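Local coordinates for tellurite resistance protein of COG3793 (Nostoc punctiforme, PDB 2OU3), which belongs to the TerB family of tellurite resistance proteins, binds zinc, and probably takes part in the cellular response to tellurite, at the interface of chains A and B. Sequence-based numbering; all coordinates share one arbitrary frame. Chains: chain A/B, Tellurite resistance protein of COG3793.

Contact 1: the interface of chains A and B. Residues chain A 20-23; chain B 161.
B:Tyr161, the C-terminal residue of its chain, lays its terminal carboxylate and its side chain against the loop 20-23 of chain A. Carboxylate oxygen O accepts a hydrogen bond from the backbone N of A:Asn21 at 2.8 Å. The bond is bent, 142° at the hydrogen, and the donor is tilted out of the carboxylate plane. Water 2 lies 2.6 Å from the same O of B:Tyr161 and passes the link on to the side-chain oxygen OE1 of A:Gln22. The second carboxylate oxygen, OXT, reaches OD1 of A:Asn21 through water 1. The methylene CB of B:Tyr161 sits over one face of the A:Phe20 ring, 3.8 Å from its centroid and displaced toward the rim. A:Gln22 touches the phenol differently: with CG anti to the backbone N (chi1 -170°) and an extended chain beyond, it carries its amide carbon CD to the ring edge, 3.8 Å from CD1 of B:Tyr161. The amide plane stands almost perpendicular to the phenol, 88° apart. Phe20 and Tyr161 each line a site for 1H-indole-3-carbaldehyde, probably one pocket drawing on both chains; the ligand may come from purification or crystallisation. The site joins a chain end to the loop connecting helices 4-18 and 26-41 of the partner.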
loop_
_atom_site.group_PDB
_atom_site.type_symbol
_atom_site.label_atom_id
_atom_site.label_comp_id
_atom_site.label_asym_id
_atom_site.label_seq_id
_atom_site.Cartn_x
_atom_site.Cartn_y
_atom_site.Cartn_z
ATOM N N PHE A 20 -4.639 -7.063 9.055
ATOM C CA PHE A 20 -5.738 -7.991 9.194
ATOM C C PHE A 20 -5.416 -9.292 8.487
ATOM O O PHE A 20 -4.750 -9.289 7.480
ATOM C CB PHE A 20 -7.007 -7.395 8.554
ATOM C CG PHE A 20 -7.561 -6.157 9.250
ATOM C CD1 PHE A 20 -7.148 -5.760 10.518
ATOM C CD2 PHE A 20 -8.541 -5.387 8.602
ATOM C CE1 PHE A 20 -7.682 -4.612 11.140
ATOM C CE2 PHE A 20 -9.093 -4.270 9.226
ATOM C CZ PHE A 20 -8.672 -3.884 10.488
ATOM N N ASN A 21 -5.869 -10.408 9.048
ATOM C CA ASN A 21 -5.718 -11.719 8.392
ATOM C C ASN A 21 -6.951 -12.215 7.631
ATOM O O ASN A 21 -6.940 -13.334 7.091
ATOM C CB ASN A 21 -5.299 -12.760 9.432
ATOM C CG ASN A 21 -3.935 -12.485 10.008
ATOM O OD1 ASN A 21 -3.745 -12.567 11.211
ATOM N ND2 ASN A 21 -2.977 -12.163 9.152
ATOM N N GLN A 22 -7.972 -11.354 7.509
ATOM C CA GLN A 22 -9.227 -11.678 6.837
ATOM C C GLN A 22 -9.638 -10.405 6.106
ATOM O O GLN A 22 -9.353 -9.342 6.620
ATOM C CB GLN A 22 -10.212 -12.022 7.943
ATOM C CG GLN A 22 -11.518 -12.603 7.576
ATOM C CD GLN A 22 -12.373 -12.824 8.822
ATOM O OE1 GLN A 22 -11.847 -12.939 9.942
ATOM N NE2 GLN A 22 -13.693 -12.874 8.638
ATOM N N ILE A 23 -10.271 -10.516 4.931
ATOM C CA ILE A 23 -10.757 -9.354 4.188
ATOM C C ILE A 23 -12.052 -8.917 4.889
ATOM O O ILE A 23 -12.926 -9.769 5.080
ATOM C CB ILE A 23 -11.071 -9.709 2.732
ATOM C CG1 ILE A 23 -9.819 -10.232 2.020
ATOM C CG2 ILE A 23 -11.589 -8.463 1.992
ATOM C CD1 ILE A 23 -10.058 -10.886 0.653
ATOM N N TYR B 161 -10.105 -7.758 12.539
ATOM C CA TYR B 161 -9.941 -8.752 11.515
ATOM C C TYR B 161 -8.486 -9.199 11.491
ATOM O O TYR B 161 -8.092 -10.104 10.766
ATOM C CB TYR B 161 -10.283 -8.126 10.193
ATOM C CG TYR B 161 -11.757 -7.983 9.864
ATOM C CD1 TYR B 161 -12.497 -9.069 9.437
ATOM C CD2 TYR B 161 -12.384 -6.735 9.899
ATOM C CE1 TYR B 161 -13.815 -8.925 9.050
ATOM C CE2 TYR B 161 -13.699 -6.582 9.512
ATOM C CZ TYR B 161 -14.424 -7.682 9.108
ATOM O OH TYR B 161 -15.740 -7.547 8.675
ATOM O OXT TYR B 161 -7.683 -8.656 12.252
HETATM O O HOH W 1 -4.714 -9.780 12.663
HETATM O O HOH W 2 -9.175 -12.379 11.355
#

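Contact 2: the interface of chains A and B. Residues chain A 17, 53, 56-57, 60, 103; chain B 12, 16.
Helix 4-18 of chain B, carrying B:Trp12 and B:Trp16, meets helices 4-18, 48-60 and 94-106 of chain A in an aromatic cluster of this TerB-family protein. B:Trp12 has one indole face against the backbone of helix 48-60: C of A:Gly56 lies 3.8 Å from the centroid of its five-membered ring, and CA of A:Phe57 is over the middle of the indole. Having no side chain, A:Gly56 lets the indole settle directly on the main chain. The NE1 edge of B:Trp12 points into a face of A:Trp53, 3.4 Å above its plane, with the six-membered rings turned 76° apart. Its far corner CH2 packs 3.3 Å from CD1 of A:Phe57, whose side chain runs alongside and points the same way. With CG anti to the backbone N (chi1 178°), B:Trp16 sends its benzo edge across to A:Trp103, where CH2 meets CH2 at 3.5 Å and the six-membered rings stand 71° apart. The five-membered ring of B:Trp16 is met on a face by the edge of A:Phe17, whose CE1 lies 3.7 Å from NE1 of B:Trp16. CH2 of B:Trp12 rests on a face of B:Trp16. Within chain A, the A:Ser60 hydroxyl OG donates a hydrogen bond of 2.6 Å to the carbonyl O of A:Phe57.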
loop_
_atom_site.group_PDB
_atom_site.type_symbol
_atom_site.label_atom_id
_atom_site.label_comp_id
_atom_site.label_asym_id
_atom_site.label_seq_id
_atom_site.Cartn_x
_atom_site.Cartn_y
_atom_site.Cartn_z
ATOM N N PHE A 17 -1.955 -2.771 4.824
ATOM C CA PHE A 17 -2.287 -1.491 5.443
ATOM C C PHE A 17 -2.815 -1.634 6.868
ATOM O O PHE A 17 -2.650 -0.723 7.682
ATOM C CB PHE A 17 -3.334 -0.765 4.607
ATOM C CG PHE A 17 -2.766 -0.110 3.384
ATOM C CD1 PHE A 17 -1.862 0.930 3.503
ATOM C CD2 PHE A 17 -3.146 -0.515 2.116
ATOM C CE1 PHE A 17 -1.353 1.565 2.378
ATOM C CE2 PHE A 17 -2.625 0.127 0.973
ATOM C CZ PHE A 17 -1.732 1.150 1.117
ATOM N N TRP A 53 -9.080 10.961 -2.961
ATOM C CA TRP A 53 -8.062 10.120 -2.340
ATOM C C TRP A 53 -8.677 9.006 -1.482
ATOM O O TRP A 53 -8.240 7.829 -1.505
ATOM C CB TRP A 53 -7.176 11.004 -1.490
ATOM C CG TRP A 53 -5.923 10.352 -1.070
ATOM C CD1 TRP A 53 -4.716 10.427 -1.708
ATOM C CD2 TRP A 53 -5.716 9.556 0.095
ATOM N NE1 TRP A 53 -3.784 9.733 -1.008
ATOM C CE2 TRP A 53 -4.366 9.173 0.094
ATOM C CE3 TRP A 53 -6.549 9.112 1.134
ATOM C CZ2 TRP A 53 -3.817 8.374 1.090
ATOM C CZ3 TRP A 53 -6.006 8.295 2.102
ATOM C CH2 TRP A 53 -4.643 7.944 2.075
ATOM N N GLY A 56 -10.238 6.360 -3.700
ATOM C CA GLY A 56 -9.177 5.583 -4.350
ATOM C C GLY A 56 -8.554 4.578 -3.381
ATOM O O GLY A 56 -8.260 3.435 -3.741
ATOM N N PHE A 57 -8.359 5.007 -2.140
ATOM C CA PHE A 57 -7.808 4.156 -1.091
ATOM C C PHE A 57 -8.777 3.001 -0.875
ATOM O O PHE A 57 -8.389 1.853 -0.932
ATOM C CB PHE A 57 -7.619 5.018 0.154
ATOM C CG PHE A 57 -7.048 4.313 1.337
ATOM C CD1 PHE A 57 -6.051 3.358 1.209
ATOM C CD2 PHE A 57 -7.474 4.694 2.609
ATOM C CE1 PHE A 57 -5.507 2.749 2.328
ATOM C CE2 PHE A 57 -6.939 4.073 3.740
ATOM C CZ PHE A 57 -5.974 3.117 3.598
ATOM N N SER A 60 -8.880 0.484 -3.812
ATOM C CA SER A 60 -7.686 -0.342 -3.913
ATOM C C SER A 60 -7.856 -1.632 -3.163
ATOM O O SER A 60 -7.176 -2.580 -3.490
ATOM C CB SER A 60 -6.430 0.369 -3.406
ATOM O OG SER A 60 -6.413 0.452 -2.007
ATOM N N TRP A 103 -4.664 11.240 6.858
ATOM C CA TRP A 103 -4.129 11.068 5.502
ATOM C C TRP A 103 -5.062 11.672 4.459
ATOM O O TRP A 103 -4.608 12.329 3.537
ATOM C CB TRP A 103 -3.899 9.601 5.173
ATOM C CG TRP A 103 -2.570 9.100 5.516
ATOM C CD1 TRP A 103 -2.199 8.441 6.644
ATOM C CD2 TRP A 103 -1.394 9.240 4.719
ATOM N NE1 TRP A 103 -0.852 8.116 6.583
ATOM C CE2 TRP A 103 -0.331 8.615 5.422
ATOM C CE3 TRP A 103 -1.127 9.849 3.489
ATOM C CZ2 TRP A 103 0.951 8.570 4.917
ATOM C CZ3 TRP A 103 0.150 9.798 2.993
ATOM C CH2 TRP A 103 1.170 9.177 3.702
ATOM N N TRP B 12 -4.693 4.485 -7.766
ATOM C CA TRP B 12 -4.336 4.923 -6.420
ATOM C C TRP B 12 -3.157 4.095 -5.899
ATOM O O TRP B 12 -2.148 4.640 -5.459
ATOM C CB TRP B 12 -5.542 4.831 -5.487
ATOM C CG TRP B 12 -5.259 5.452 -4.161
ATOM C CD1 TRP B 12 -5.528 6.746 -3.786
ATOM C CD2 TRP B 12 -4.603 4.842 -3.055
ATOM N NE1 TRP B 12 -5.107 6.958 -2.502
ATOM C CE2 TRP B 12 -4.516 5.822 -2.034
ATOM C CE3 TRP B 12 -4.090 3.565 -2.812
ATOM C CZ2 TRP B 12 -3.934 5.564 -0.806
ATOM C CZ3 TRP B 12 -3.502 3.310 -1.592
ATOM C CH2 TRP B 12 -3.420 4.317 -0.603
ATOM N N TRP B 16 0.622 5.047 -5.081
ATOM C CA TRP B 16 1.028 4.892 -3.712
ATOM C C TRP B 16 2.418 4.242 -3.605
ATOM O O TRP B 16 3.297 4.775 -2.946
ATOM C CB TRP B 16 -0.017 4.066 -2.908
ATOM C CG TRP B 16 0.443 3.854 -1.476
ATOM C CD1 TRP B 16 1.057 2.716 -0.939
ATOM C CD2 TRP B 16 0.460 4.831 -0.446
ATOM N NE1 TRP B 16 1.378 2.955 0.381
ATOM C CE2 TRP B 16 1.030 4.229 0.707
ATOM C CE3 TRP B 16 0.011 6.154 -0.363
ATOM C CZ2 TRP B 16 1.193 4.925 1.898
ATOM C CZ3 TRP B 16 0.168 6.826 0.820
ATOM C CH2 TRP B 16 0.737 6.209 1.938
#

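Contact 3: the interface of chains A and B. Residues chain A 155, 158-160; chain B 20, 89, 92.
Apolar contacts dominate where A:Pro160 slides past B:Met92, a selenomethionine pointing the opposite way. The selenium SE of B:Met92 lies 3.8 Å from CA of A:Pro160. Its chain is extended at chi2 but bent at chi3 (53°), and that bend turns the terminal methyl CE toward the segment 158-160, 3.6 Å from N of A:Pro160. On the proline ring, CB meets CB of B:Gln89 at 3.7 Å, while CG approaches CZ of B:Phe20 at 3.8 Å; the pyrrolidine thus lies between B:Phe20 and the segment 89-92. In the aromatic contact the CE1 edge of B:Phe20 comes over the rim of one face of A:Tyr155, 3.6 Å from its CE2, the side chains crossing at about a right angle; the phenol OH lies in the plane of the B:Phe20 ring at its rim. Of the polar atoms, OG of A:Ser159 sits 3.3 Å from CE1 of B:Phe20, and the carbonyl O of B:Met92 faces CE1 of A:Tyr155 at 3.4 Å. Tyr155, Pro160, Phe20 and Gln89 also line the indole-carbaldehyde sites, which both chains probably build. The site lies where the C-terminal tail following helix 130-154 of chain A runs between the loop after helix 4-18 and the 3-10 helix 90-92 of chain B.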
loop_
_atom_site.group_PDB
_atom_site.type_symbol
_atom_site.label_atom_id
_atom_site.label_comp_id
_atom_site.label_asym_id
_atom_site.label_seq_id
_atom_site.Cartn_x
_atom_site.Cartn_y
_atom_site.Cartn_z
ATOM N N TYR A 155 13.426 6.661 -8.299
ATOM C CA TYR A 155 13.351 7.426 -9.548
ATOM C C TYR A 155 13.797 8.862 -9.347
ATOM O O TYR A 155 12.976 9.772 -9.332
ATOM C CB TYR A 155 11.946 7.382 -10.130
ATOM C CG TYR A 155 11.538 5.967 -10.545
ATOM C CD1 TYR A 155 12.165 5.323 -11.622
ATOM C CD2 TYR A 155 10.586 5.257 -9.816
ATOM C CE1 TYR A 155 11.801 4.031 -11.983
ATOM C CE2 TYR A 155 10.243 3.956 -10.158
ATOM C CZ TYR A 155 10.865 3.339 -11.238
ATOM O OH TYR A 155 10.514 2.022 -11.619
ATOM N N LYS A 158 13.968 10.550 -14.279
ATOM C CA LYS A 158 12.717 10.226 -14.968
ATOM C C LYS A 158 12.073 8.988 -14.338
ATOM O O LYS A 158 12.740 8.179 -13.690
ATOM C CB LYS A 158 12.902 10.051 -16.473
ATOM C CG LYS A 158 13.177 11.395 -17.187
ATOM C CD LYS A 158 13.509 11.213 -18.658
ATOM C CE LYS A 158 13.515 12.555 -19.384
ATOM N NZ LYS A 158 14.104 12.449 -20.754
ATOM N N SER A 159 10.764 8.901 -14.491
ATOM C CA SER A 159 9.988 7.717 -14.072
ATOM C C SER A 159 9.326 7.141 -15.321
ATOM O O SER A 159 8.982 7.903 -16.229
ATOM C CB SER A 159 8.965 8.137 -13.017
ATOM O OG SER A 159 8.088 7.089 -12.747
ATOM N N PRO A 160 9.196 5.803 -15.422
ATOM C CA PRO A 160 8.619 5.164 -16.650
ATOM C C PRO A 160 7.148 5.397 -16.833
ATOM O O PRO A 160 6.655 5.408 -17.974
ATOM C CB PRO A 160 8.885 3.663 -16.432
ATOM C CG PRO A 160 9.017 3.520 -14.963
ATOM C CD PRO A 160 9.651 4.780 -14.468
ATOM N N PHE B 20 3.789 6.510 -9.761
ATOM C CA PHE B 20 3.406 6.616 -11.149
ATOM C C PHE B 20 2.084 7.357 -11.298
ATOM O O PHE B 20 1.163 7.256 -10.438
ATOM C CB PHE B 20 3.263 5.234 -11.806
ATOM C CG PHE B 20 4.533 4.412 -11.824
ATOM C CD1 PHE B 20 5.784 4.987 -11.637
ATOM C CD2 PHE B 20 4.461 3.048 -12.097
ATOM C CE1 PHE B 20 6.927 4.216 -11.649
ATOM C CE2 PHE B 20 5.606 2.277 -12.145
ATOM C CZ PHE B 20 6.842 2.859 -11.923
ATOM N N GLN B 89 10.190 0.459 -20.296
ATOM C CA GLN B 89 9.769 0.943 -18.972
ATOM C C GLN B 89 10.441 0.144 -17.878
ATOM O O GLN B 89 10.999 0.709 -16.933
ATOM C CB GLN B 89 8.247 0.890 -18.825
ATOM C CG GLN B 89 7.488 1.925 -19.670
ATOM C CD GLN B 89 7.480 1.598 -21.148
ATOM O OE1 GLN B 89 7.948 2.376 -21.975
ATOM N NE2 GLN B 89 7.018 0.416 -21.476
HETATM N N MSE B 92 14.074 0.985 -17.009
HETATM C CA MSE B 92 14.341 2.165 -16.158
HETATM C C MSE B 92 14.154 1.846 -14.679
HETATM O O MSE B 92 14.369 2.713 -13.840
HETATM C CB MSE B 92 13.360 3.283 -16.483
HETATM C CG MSE B 92 13.462 3.827 -17.835
HETATM SE SE MSE B 92 12.131 5.182 -18.150
HETATM C CE MSE B 92 12.471 6.147 -16.829
#

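Contact 4: the interface of chains A and B. Residues chain A 95, 99, 132, 135-136, 139; chain B 150, 153-154.
A:Arg95 reaches across B:Leu153 at about a right angle and ends in a hydrogen bond to its backbone. CB of A:Arg95 starts near the methyl CD2 of B:Leu154, 4.1 Å away. The chain then runs extended from CG to NE and brings the guanidinium to the carbonyl O of B:Leu153, where NH1 donates to that oxygen at 2.9 Å. The bond is fairly straight, 155° at the hydrogen; the donor lies in the carbonyl plane, while the oxygen is 16° out of the guanidinium plane. One guanidinium face rests on CG2 of A:Ile132, an intrachain contact that probably limits its rotation. B:Leu153 itself plugs into chain A: with CG anti to its backbone N (chi1 -173°), the forked end sends CD2 to CD2 of A:Leu136 at 3.5 Å and CD1 to the amide oxygen OE1 of A:Gln135 at 3.4 Å. One helical turn earlier, the aliphatic part of B:Arg150 packs between A:Leu99 and A:Leu139. Its CD lies 3.6 Å from CD2 of A:Leu99, and its CG 3.7 Å from CD2 of A:Leu139; both leucines cross it at about a right angle. The site lies where the C-terminal end of helix 130-154 of chain B rests on the helices 94-106 and 130-154 of chain A.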
loop_
_atom_site.group_PDB
_atom_site.type_symbol
_atom_site.label_atom_id
_atom_site.label_comp_id
_atom_site.label_asym_id
_atom_site.label_seq_id
_atom_site.Cartn_x
_atom_site.Cartn_y
_atom_site.Cartn_z
ATOM N N ARG A 95 -8.599 4.359 16.276
ATOM C CA ARG A 95 -7.298 4.945 15.927
ATOM C C ARG A 95 -7.026 4.826 14.427
ATOM O O ARG A 95 -6.455 5.708 13.806
ATOM C CB ARG A 95 -6.173 4.288 16.696
ATOM C CG ARG A 95 -6.274 4.487 18.208
ATOM C CD ARG A 95 -5.105 3.808 18.890
ATOM N NE ARG A 95 -5.242 3.825 20.334
ATOM C CZ ARG A 95 -4.265 3.506 21.175
ATOM N NH1 ARG A 95 -3.069 3.132 20.742
ATOM N NH2 ARG A 95 -4.486 3.577 22.453
ATOM N N LEU A 99 -6.301 7.898 11.763
ATOM C CA LEU A 99 -5.133 7.919 10.924
ATOM C C LEU A 99 -5.487 8.052 9.457
ATOM O O LEU A 99 -4.899 8.842 8.749
ATOM C CB LEU A 99 -4.239 6.685 11.176
ATOM C CG LEU A 99 -2.967 6.639 10.306
ATOM C CD1 LEU A 99 -2.052 7.843 10.545
ATOM C CD2 LEU A 99 -2.204 5.306 10.487
ATOM N N ILE A 132 -2.203 10.027 22.102
ATOM C CA ILE A 132 -2.357 9.086 20.993
ATOM C C ILE A 132 -2.593 9.852 19.687
ATOM O O ILE A 132 -1.952 9.547 18.659
ATOM C CB ILE A 132 -3.471 8.006 21.252
ATOM C CG1 ILE A 132 -3.099 7.124 22.454
ATOM C CG2 ILE A 132 -3.670 7.084 20.001
ATOM C CD1 ILE A 132 -1.721 6.387 22.310
ATOM N N GLN A 135 0.673 11.095 18.501
ATOM C CA GLN A 135 1.438 9.996 17.935
ATOM C C GLN A 135 0.980 9.595 16.543
ATOM O O GLN A 135 1.823 9.276 15.679
ATOM C CB GLN A 135 1.423 8.776 18.871
ATOM C CG GLN A 135 2.327 8.973 20.097
ATOM C CD GLN A 135 2.103 7.932 21.165
ATOM O OE1 GLN A 135 1.721 6.821 20.867
ATOM N NE2 GLN A 135 2.351 8.293 22.428
ATOM N N LEU A 136 -0.335 9.645 16.317
ATOM C CA LEU A 136 -0.895 9.288 15.025
ATOM C C LEU A 136 -0.518 10.336 13.984
ATOM O O LEU A 136 -0.169 9.988 12.853
ATOM C CB LEU A 136 -2.410 9.158 15.120
ATOM C CG LEU A 136 -2.877 7.908 15.865
ATOM C CD1 LEU A 136 -4.378 8.021 16.144
ATOM C CD2 LEU A 136 -2.520 6.615 15.099
ATOM N N LEU A 139 3.101 9.748 13.166
ATOM C CA LEU A 139 3.197 8.588 12.312
ATOM C C LEU A 139 2.888 8.961 10.833
ATOM O O LEU A 139 3.653 8.610 9.935
ATOM C CB LEU A 139 2.271 7.511 12.804
ATOM C CG LEU A 139 2.271 6.229 11.971
ATOM C CD1 LEU A 139 3.603 5.493 12.095
ATOM C CD2 LEU A 139 1.113 5.366 12.409
ATOM N N ARG B 150 3.083 1.334 13.087
ATOM C CA ARG B 150 1.714 1.689 12.758
ATOM C C ARG B 150 0.738 0.645 13.310
ATOM O O ARG B 150 -0.217 0.983 13.975
ATOM C CB ARG B 150 1.495 1.857 11.248
ATOM C CG ARG B 150 0.031 2.149 10.916
ATOM C CD ARG B 150 -0.220 2.439 9.461
ATOM N NE ARG B 150 -0.267 1.228 8.642
ATOM C CZ ARG B 150 0.727 0.816 7.864
ATOM N NH1 ARG B 150 1.845 1.516 7.779
ATOM N NH2 ARG B 150 0.595 -0.280 7.137
ATOM N N LEU B 153 0.355 0.656 17.041
ATOM C CA LEU B 153 -0.340 1.855 17.532
ATOM C C LEU B 153 -1.839 1.777 17.244
ATOM O O LEU B 153 -2.641 2.170 18.062
ATOM C CB LEU B 153 0.247 3.111 16.899
ATOM C CG LEU B 153 -0.230 4.483 17.396
ATOM C CD1 LEU B 153 -0.029 4.652 18.916
ATOM C CD2 LEU B 153 0.497 5.618 16.615
ATOM N N LEU B 154 -2.207 1.302 16.064
ATOM C CA LEU B 154 -3.630 1.183 15.701
ATOM C C LEU B 154 -4.339 0.107 16.508
ATOM O O LEU B 154 -5.482 0.294 16.944
ATOM C CB LEU B 154 -3.782 0.850 14.195
ATOM C CG LEU B 154 -3.303 1.889 13.184
ATOM C CD1 LEU B 154 -3.772 1.500 11.755
ATOM C CD2 LEU B 154 -3.790 3.305 13.538
#

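Contacts 1 and 3 are neighbouring pieces of one tail-on-loop site, given from opposite chains: each C-terminal tail meets the Phe20 loop of the other, and the 33 Å between their C-alpha centres separates opposite copies. Contact 2, about 18 Å from contact 1, 20 Å from contact 3 and 17 Å from contact 4, lies where the N-terminal helix of chain B meets three helices of chain A. It shares helix 94-106 with contact 4, which uses the end of helix 130-154; contact 3 uses the tail that follows. This reciprocal packing suggests a stable dimer, although the structure alone does not establish one in solution.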